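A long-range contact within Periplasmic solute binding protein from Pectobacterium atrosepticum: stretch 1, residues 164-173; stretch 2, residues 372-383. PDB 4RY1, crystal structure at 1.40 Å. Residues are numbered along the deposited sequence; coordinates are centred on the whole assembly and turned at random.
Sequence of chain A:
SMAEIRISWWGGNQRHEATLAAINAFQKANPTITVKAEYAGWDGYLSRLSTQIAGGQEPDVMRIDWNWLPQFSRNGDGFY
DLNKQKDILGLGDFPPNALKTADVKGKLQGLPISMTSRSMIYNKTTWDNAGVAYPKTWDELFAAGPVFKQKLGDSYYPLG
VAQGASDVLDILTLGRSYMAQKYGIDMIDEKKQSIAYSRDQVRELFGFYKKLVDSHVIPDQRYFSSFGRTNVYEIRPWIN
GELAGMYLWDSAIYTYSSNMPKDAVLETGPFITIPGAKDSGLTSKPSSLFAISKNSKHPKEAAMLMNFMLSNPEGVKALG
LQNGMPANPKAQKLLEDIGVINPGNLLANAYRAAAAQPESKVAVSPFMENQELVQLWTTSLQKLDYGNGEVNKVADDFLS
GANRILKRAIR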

ATOM      1  N   GLY A 164      -4.302 -11.905  -5.928  1.00 12.60           N
ATOM      2  CA  GLY A 164      -4.769 -13.263  -6.254  1.00 14.56           C
ATOM      3  C   GLY A 164      -4.343 -14.296  -5.227  1.00 15.31           C
ATOM      4  O   GLY A 164      -4.596 -14.144  -4.031  1.00 15.34           O
ATOM      5  N   ALA A 165      -3.684 -15.344  -5.719  1.00 14.55           N
ATOM      6  CA  ALA A 165      -3.176 -16.445  -4.888  1.00 15.33           C
ATOM      7  C   ALA A 165      -1.718 -16.242  -4.471  1.00 15.75           C
ATOM      8  O   ALA A 165      -1.164 -17.065  -3.759  1.00 18.50           O
ATOM      9  CB  ALA A 165      -3.339 -17.770  -5.600  1.00 18.30           C
ATOM     10  N   SER A 166      -1.102 -15.150  -4.915  1.00 16.03           N
ATOM     11  CA  SER A 166       0.286 -14.840  -4.556  1.00 15.58           C
ATOM     12  C   SER A 166       0.401 -14.275  -3.139  1.00 15.20           C
ATOM     13  O   SER A 166       1.348 -14.572  -2.406  1.00 18.20           O
ATOM     14  CB  SER A 166       0.905 -13.871  -5.578  1.00 19.79           C
ATOM     15  OG  SER A 166       1.012 -14.509  -6.840  1.00 28.61           O
ATOM     16  N   ASP A 167      -0.566 -13.452  -2.760  1.00 15.34           N
ATOM     17  CA  ASP A 167      -0.511 -12.717  -1.508  1.00 16.39           C
ATOM     18  C   ASP A 167      -1.924 -12.207  -1.262  1.00 15.13           C
ATOM     19  O   ASP A 167      -2.573 -11.765  -2.201  1.00 14.93           O
ATOM     20  CB  ASP A 167       0.578 -11.641  -1.722  1.00 22.36           C
ATOM     21  CG  ASP A 167       0.472 -10.406  -0.868  1.00 28.52           C
ATOM     22  OD1 ASP A 167      -0.615  -9.874  -0.607  1.00 19.36           O
ATOM     23  OD2 ASP A 167       1.581  -9.925  -0.511  1.00 31.62           O
ATOM     24  N   VAL A 168      -2.417 -12.323  -0.026  1.00 13.42           N
ATOM     25  CA  VAL A 168      -3.776 -11.872   0.312  1.00 13.38           C
ATOM     26  C   VAL A 168      -3.713 -10.825   1.442  1.00 13.80           C
ATOM     27  O   VAL A 168      -4.557 -10.738   2.322  1.00 14.71           O
ATOM     28  CB  VAL A 168      -4.749 -13.038   0.588  1.00 15.14           C
ATOM     29  CG1 VAL A 168      -6.200 -12.538   0.610  1.00 14.95           C
ATOM     30  CG2 VAL A 168      -4.554 -14.117  -0.478  1.00 16.27           C
ATOM     31  N   LEU A 169      -2.706  -9.973   1.372  1.00 13.27           N
ATOM     32  CA  LEU A 169      -2.576  -8.889   2.347  1.00 12.77           C
ATOM     33  C   LEU A 169      -3.772  -7.942   2.296  1.00 12.50           C
ATOM     34  O   LEU A 169      -4.201  -7.407   3.322  1.00 13.12           O
ATOM     35  CB  LEU A 169      -1.298  -8.086   2.097  1.00 13.61           C
ATOM     36  CG  LEU A 169      -1.081  -6.821   2.944  1.00 13.87           C
ATOM     37  CD1 LEU A 169      -1.055  -7.109   4.430  1.00 15.14           C
ATOM     38  CD2 LEU A 169       0.195  -6.108   2.544  1.00 16.70           C
ATOM     39  N   ASP A 170      -4.308  -7.692   1.106  1.00 12.05           N
ATOM     40  CA  ASP A 170      -5.464  -6.777   1.011  1.00 12.54           C
ATOM     41  C   ASP A 170      -6.633  -7.229   1.885  1.00 12.71           C
ATOM     42  O   ASP A 170      -7.205  -6.428   2.623  1.00 12.73           O
ATOM     43  CB  ASP A 170      -5.941  -6.518  -0.423  1.00 13.76           C
ATOM     44  CG  ASP A 170      -6.357  -7.760  -1.182  1.00 13.18           C
ATOM     45  OD1 ASP A 170      -5.989  -8.891  -0.824  1.00 13.18           O
ATOM     46  OD2 ASP A 170      -7.034  -7.568  -2.195  1.00 14.47           O
ATOM     47  N   ILE A 171      -6.991  -8.508   1.813  1.00 13.41           N
ATOM     48  CA  ILE A 171      -8.142  -8.982   2.598  1.00 13.84           C
ATOM     49  C   ILE A 171      -7.773  -9.131   4.074  1.00 12.94           C
ATOM     50  O   ILE A 171      -8.635  -8.892   4.934  1.00 14.33           O
ATOM     51  CB  ILE A 171      -8.781 -10.258   2.022  1.00 13.99           C
ATOM     52  CG1 ILE A 171      -9.099 -10.089   0.531  1.00 15.66           C
ATOM     53  CG2 ILE A 171     -10.038 -10.638   2.815  1.00 14.75           C
ATOM     54  CD1 ILE A 171     -10.014  -8.943   0.169  1.00 16.03           C
ATOM     55  N   LEU A 172      -6.518  -9.446   4.378  1.00 13.37           N
ATOM     56  CA  LEU A 172      -6.049  -9.398   5.779  1.00 13.70           C
ATOM     57  C   LEU A 172      -6.263  -8.003   6.348  1.00 15.94           C
ATOM     58  O   LEU A 172      -6.701  -7.828   7.480  1.00 15.87           O
ATOM     59  CB  LEU A 172      -4.582  -9.773   5.889  1.00 14.77           C
ATOM     60  CG  LEU A 172      -3.975  -9.677   7.286  1.00 14.43           C
ATOM     61  CD1 LEU A 172      -4.637 -10.684   8.195  1.00 17.47           C
ATOM     62  CD2 LEU A 172      -2.477  -9.921   7.204  1.00 18.33           C
ATOM     63  N   THR A 173      -5.942  -7.002   5.540  1.00 13.23           N
ATOM     64  CA  THR A 173      -6.028  -5.614   5.975  1.00 14.02           C
ATOM     65  C   THR A 173      -7.483  -5.190   6.093  1.00 14.69           C
ATOM     66  O   THR A 173      -7.862  -4.460   6.996  1.00 15.35           O
ATOM     67  CB  THR A 173      -5.261  -4.692   5.011  1.00 12.92           C
ATOM     68  OG1 THR A 173      -3.913  -5.159   4.920  1.00 13.41           O
ATOM     69  CG2 THR A 173      -5.283  -3.278   5.498  1.00 13.55           C
TER
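Stretch 2 372-383: ELVQLWTTSLQK

Stretch 2 is helical throughout, from Glu-372 to Lys-383, part of a longer helix that runs past both ends. It lies across the point where stretch 1 turns from loop into helix: residues 164-168 are irregular, Val-168 takes the N-cap position, and the helix starts at Leu-169. The two helix axes cross almost at right angles, 91° between their N-to-C directions, and come no closer than 10.1 Å. The nearest CA pairs are at the turn: Val-168 CA lies 5.5 Å from Thr-378 CA, and Leu-169 CA 6.0 Å from Val-374 CA. The contact buries 540 Å², both sides summed.

The polar contacts follow one rule: side chains of the helix satisfy backbone groups of the loop and turn. Gln-375 NE2 donates to Ser-166 O at 2.9 Å, and Gln-382 NE2 makes a weak bond to Ala-165 O at 3.0 Å. Both glutamines leave their helix sideways and reach the loop with their ends. At the N-cap the backbone of Val-168 is held twice. Val-168 N donates to Thr-378 OG1 at 3.0 Å, and Val-168 O accepts from Trp-377 NE1 at 2.9 Å and from Leu-172 N, in the helix that Val-168 caps, at 3.1 Å. Thr-378 OG1 in turn donates to Val-374 O, 2.8 Å away in its own helix, so one hydroxyl serves both backbones. Inside stretch 1, Asp-167 OD1 accepts from Leu-169 N at 2.9 Å, tying the residue before the N-cap to the first turn. A water, O of HOH 1, lies 3.0 Å from Ala-165 O and 2.9 Å from Gln-375 OE1, between loop and helix.

The apolar contacts centre on Trp-377, whose indole is used in two ways. Its edge meets Val-168 O through NE1, and one face receives Leu-172: Leu-172 CB stands 3.7 Å from the centroid of the five-membered ring of Trp-377, only 21° off the normal, a CH-pi contact. Val-168 and Leu-172 both point toward stretch 2. Val-168 CG1 packs on Leu-381 CD1 at 3.6 Å, one turn beyond the tryptophan. In the other direction along the helix, Leu-172 CD2 touches Leu-373 CD2 at 3.9 Å, and Leu-169 CD1 meets Val-374 CG2, also at 3.9 Å.

Read for its rules, the contact sets apolar side chains against a helix's first turn and spends polar ones on the backbone groups that lead into it.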

ATOM      1  N   GLU A 372       6.653 -13.064   5.693  1.00 16.43           N
ATOM      2  CA  GLU A 372       6.354 -14.403   6.241  1.00 17.82           C
ATOM      3  C   GLU A 372       4.954 -14.487   6.823  1.00 16.54           C
ATOM      4  O   GLU A 372       4.235 -15.475   6.651  1.00 18.33           O
ATOM      5  CB  GLU A 372       7.329 -14.788   7.347  1.00 21.39           C
ATOM      6  CG  GLU A 372       8.658 -15.262   6.847  1.00 26.00           C
ATOM      7  CD  GLU A 372       9.549 -15.794   7.968  1.00 29.45           C
ATOM      8  OE1 GLU A 372      10.518 -15.102   8.315  1.00 67.07           O
ATOM      9  OE2 GLU A 372       9.260 -16.875   8.519  1.00 33.10           O
ATOM     10  N   LEU A 373       4.567 -13.451   7.551  1.00 16.90           N
ATOM     11  CA  LEU A 373       3.219 -13.408   8.134  1.00 15.88           C
ATOM     12  C   LEU A 373       2.152 -13.436   7.022  1.00 15.39           C
ATOM     13  O   LEU A 373       1.164 -14.160   7.089  1.00 16.59           O
ATOM     14  CB  LEU A 373       3.087 -12.185   9.030  1.00 18.32           C
ATOM     15  CG  LEU A 373       1.768 -12.020   9.773  1.00 19.58           C
ATOM     16  CD1 LEU A 373       2.015 -11.379  11.138  1.00 28.20           C
ATOM     17  CD2 LEU A 373       0.741 -11.206   8.997  1.00 30.92           C
ATOM     18  N   VAL A 374       2.338 -12.594   6.015  1.00 14.24           N
ATOM     19  CA  VAL A 374       1.379 -12.516   4.918  1.00 14.05           C
ATOM     20  C   VAL A 374       1.307 -13.846   4.159  1.00 14.51           C
ATOM     21  O   VAL A 374       0.231 -14.276   3.766  1.00 14.21           O
ATOM     22  CB  VAL A 374       1.725 -11.367   3.967  1.00 14.49           C
ATOM     23  CG1 VAL A 374       0.916 -11.430   2.681  1.00 15.77           C
ATOM     24  CG2 VAL A 374       1.522 -10.039   4.677  1.00 15.47           C
ATOM     25  N   GLN A 375       2.446 -14.502   3.969  1.00 14.70           N
ATOM     26  CA  GLN A 375       2.446 -15.832   3.331  1.00 16.45           C
ATOM     27  C   GLN A 375       1.789 -16.914   4.178  1.00 15.30           C
ATOM     28  O   GLN A 375       1.077 -17.758   3.645  1.00 17.53           O
ATOM     29  CB  GLN A 375       3.853 -16.246   2.902  1.00 18.71           C
ATOM     30  CG  GLN A 375       4.298 -15.477   1.667  1.00 23.53           C
ATOM     31  CD  GLN A 375       3.272 -15.522   0.532  1.00 25.63           C
ATOM     32  OE1 GLN A 375       2.898 -16.607   0.069  1.00 29.99           O
ATOM     33  NE2 GLN A 375       2.791 -14.346   0.096  1.00 28.43           N
ATOM     34  N   LEU A 376       1.948 -16.820   5.494  1.00 16.04           N
ATOM     35  CA  LEU A 376       1.280 -17.744   6.404  1.00 19.08           C
ATOM     36  C   LEU A 376      -0.242 -17.576   6.321  1.00 16.39           C
ATOM     37  O   LEU A 376      -0.986 -18.547   6.248  1.00 19.05           O
ATOM     38  CB  LEU A 376       1.770 -17.548   7.838  1.00 19.48           C
ATOM     39  CG  LEU A 376       1.366 -18.690   8.771  1.00 19.53           C
ATOM     40  CD1 LEU A 376       2.056 -19.989   8.387  1.00 28.58           C
ATOM     41  CD2 LEU A 376       1.674 -18.365  10.221  1.00 21.52           C
ATOM     42  N   TRP A 377      -0.692 -16.328   6.346  1.00 16.60           N
ATOM     43  CA  TRP A 377      -2.100 -15.978   6.108  1.00 17.38           C
ATOM     44  C   TRP A 377      -2.598 -16.549   4.780  1.00 17.42           C
ATOM     45  O   TRP A 377      -3.639 -17.213   4.708  1.00 17.26           O
ATOM     46  CB  TRP A 377      -2.254 -14.449   6.132  1.00 17.25           C
ATOM     47  CG  TRP A 377      -3.530 -13.885   5.607  1.00 14.79           C
ATOM     48  CD1 TRP A 377      -3.694 -13.222   4.424  1.00 15.66           C
ATOM     49  CD2 TRP A 377      -4.820 -13.867   6.249  1.00 14.38           C
ATOM     50  NE1 TRP A 377      -4.989 -12.822   4.280  1.00 15.56           N
ATOM     51  CE2 TRP A 377      -5.707 -13.193   5.380  1.00 14.91           C
ATOM     52  CE3 TRP A 377      -5.313 -14.361   7.460  1.00 17.37           C
ATOM     53  CZ2 TRP A 377      -7.034 -12.970   5.694  1.00 15.82           C
ATOM     54  CZ3 TRP A 377      -6.646 -14.154   7.768  1.00 15.75           C
ATOM     55  CH2 TRP A 377      -7.499 -13.481   6.887  1.00 16.66           C
ATOM     56  N   THR A 378      -1.830 -16.290   3.731  1.00 15.90           N
ATOM     57  CA  THR A 378      -2.201 -16.685   2.364  1.00 15.98           C
ATOM     58  C   THR A 378      -2.349 -18.201   2.233  1.00 17.35           C
ATOM     59  O   THR A 378      -3.368 -18.706   1.732  1.00 16.82           O
ATOM     60  CB  THR A 378      -1.173 -16.127   1.363  1.00 14.27           C
ATOM     61  OG1 THR A 378      -1.190 -14.685   1.435  1.00 14.87           O
ATOM     62  CG2 THR A 378      -1.464 -16.583  -0.059  1.00 18.01           C
ATOM     63  N   THR A 379      -1.352 -18.916   2.742  1.00 16.00           N
ATOM     64  CA  THR A 379      -1.386 -20.384   2.743  1.00 17.40           C
ATOM     65  C   THR A 379      -2.520 -20.927   3.638  1.00 19.25           C
ATOM     66  O   THR A 379      -3.144 -21.952   3.319  1.00 19.10           O
ATOM     67  CB  THR A 379      -0.010 -20.985   3.066  1.00 21.32           C
ATOM     68  OG1 THR A 379       0.435 -20.546   4.348  1.00 25.19           O
ATOM     69  CG2 THR A 379       1.000 -20.580   2.012  1.00 23.78           C
ATOM     70  N   SER A 380      -2.809 -20.230   4.728  1.00 19.02           N
ATOM     71  CA  SER A 380      -3.933 -20.622   5.593  1.00 18.58           C
ATOM     72  C   SER A 380      -5.253 -20.502   4.850  1.00 17.86           C
ATOM     73  O   SER A 380      -6.107 -21.379   4.955  1.00 20.42           O
ATOM     74  CB  SER A 380      -3.996 -19.769   6.854  1.00 20.50           C
ATOM     75  OG  SER A 380      -2.843 -19.966   7.650  1.00 21.79           O
ATOM     76  N   LEU A 381      -5.434 -19.411   4.109  1.00 17.59           N
ATOM     77  CA  LEU A 381      -6.656 -19.257   3.291  1.00 16.90           C
ATOM     78  C   LEU A 381      -6.783 -20.370   2.244  1.00 17.15           C
ATOM     79  O   LEU A 381      -7.875 -20.869   1.989  1.00 18.69           O
ATOM     80  CB  LEU A 381      -6.691 -17.895   2.584  1.00 17.10           C
ATOM     81  CG  LEU A 381      -6.620 -16.704   3.529  1.00 18.22           C
ATOM     82  CD1 LEU A 381      -6.749 -15.441   2.694  1.00 17.58           C
ATOM     83  CD2 LEU A 381      -7.625 -16.720   4.663  1.00 20.05           C
ATOM     84  N   GLN A 382      -5.650 -20.733   1.655  1.00 16.72           N
ATOM     85  CA  GLN A 382      -5.585 -21.811   0.669  1.00 17.61           C
ATOM     86  C   GLN A 382      -5.968 -23.153   1.308  1.00 20.23           C
ATOM     87  O   GLN A 382      -6.711 -23.912   0.736  1.00 21.70           O
ATOM     88  CB  GLN A 382      -4.231 -21.823  -0.032  1.00 19.38           C
ATOM     89  CG  GLN A 382      -4.131 -20.606  -0.946  1.00 19.26           C
ATOM     90  CD  GLN A 382      -2.743 -20.258  -1.420  1.00 19.13           C
ATOM     91  OE1 GLN A 382      -1.760 -20.940  -1.124  1.00 23.49           O
ATOM     92  NE2 GLN A 382      -2.657 -19.166  -2.194  1.00 19.98           N
ATOM     93  N   LYS A 383      -5.506 -23.404   2.520  1.00 20.99           N
ATOM     94  CA  LYS A 383      -5.917 -24.602   3.252  1.00 25.15           C
ATOM     95  C   LYS A 383      -7.440 -24.678   3.393  1.00 21.68           C
ATOM     96  O   LYS A 383      -8.050 -25.742   3.166  1.00 24.23           O
ATOM     97  CB  LYS A 383      -5.241 -24.644   4.623  1.00 28.37           C
ATOM     98  CG  LYS A 383      -3.883 -25.335   4.594  1.00 49.81           C
ATOM     99  CD  LYS A 383      -2.950 -24.994   5.756  1.00 73.25           C
ATOM    100  CE  LYS A 383      -3.654 -24.395   6.964  1.00108.53           C
ATOM    101  NZ  LYS A 383      -2.782 -24.288   8.165  1.00 92.50           N
TER
HETATM  102  O   HOH W   1       1.328 -17.658  -2.166  1.00 25.77           O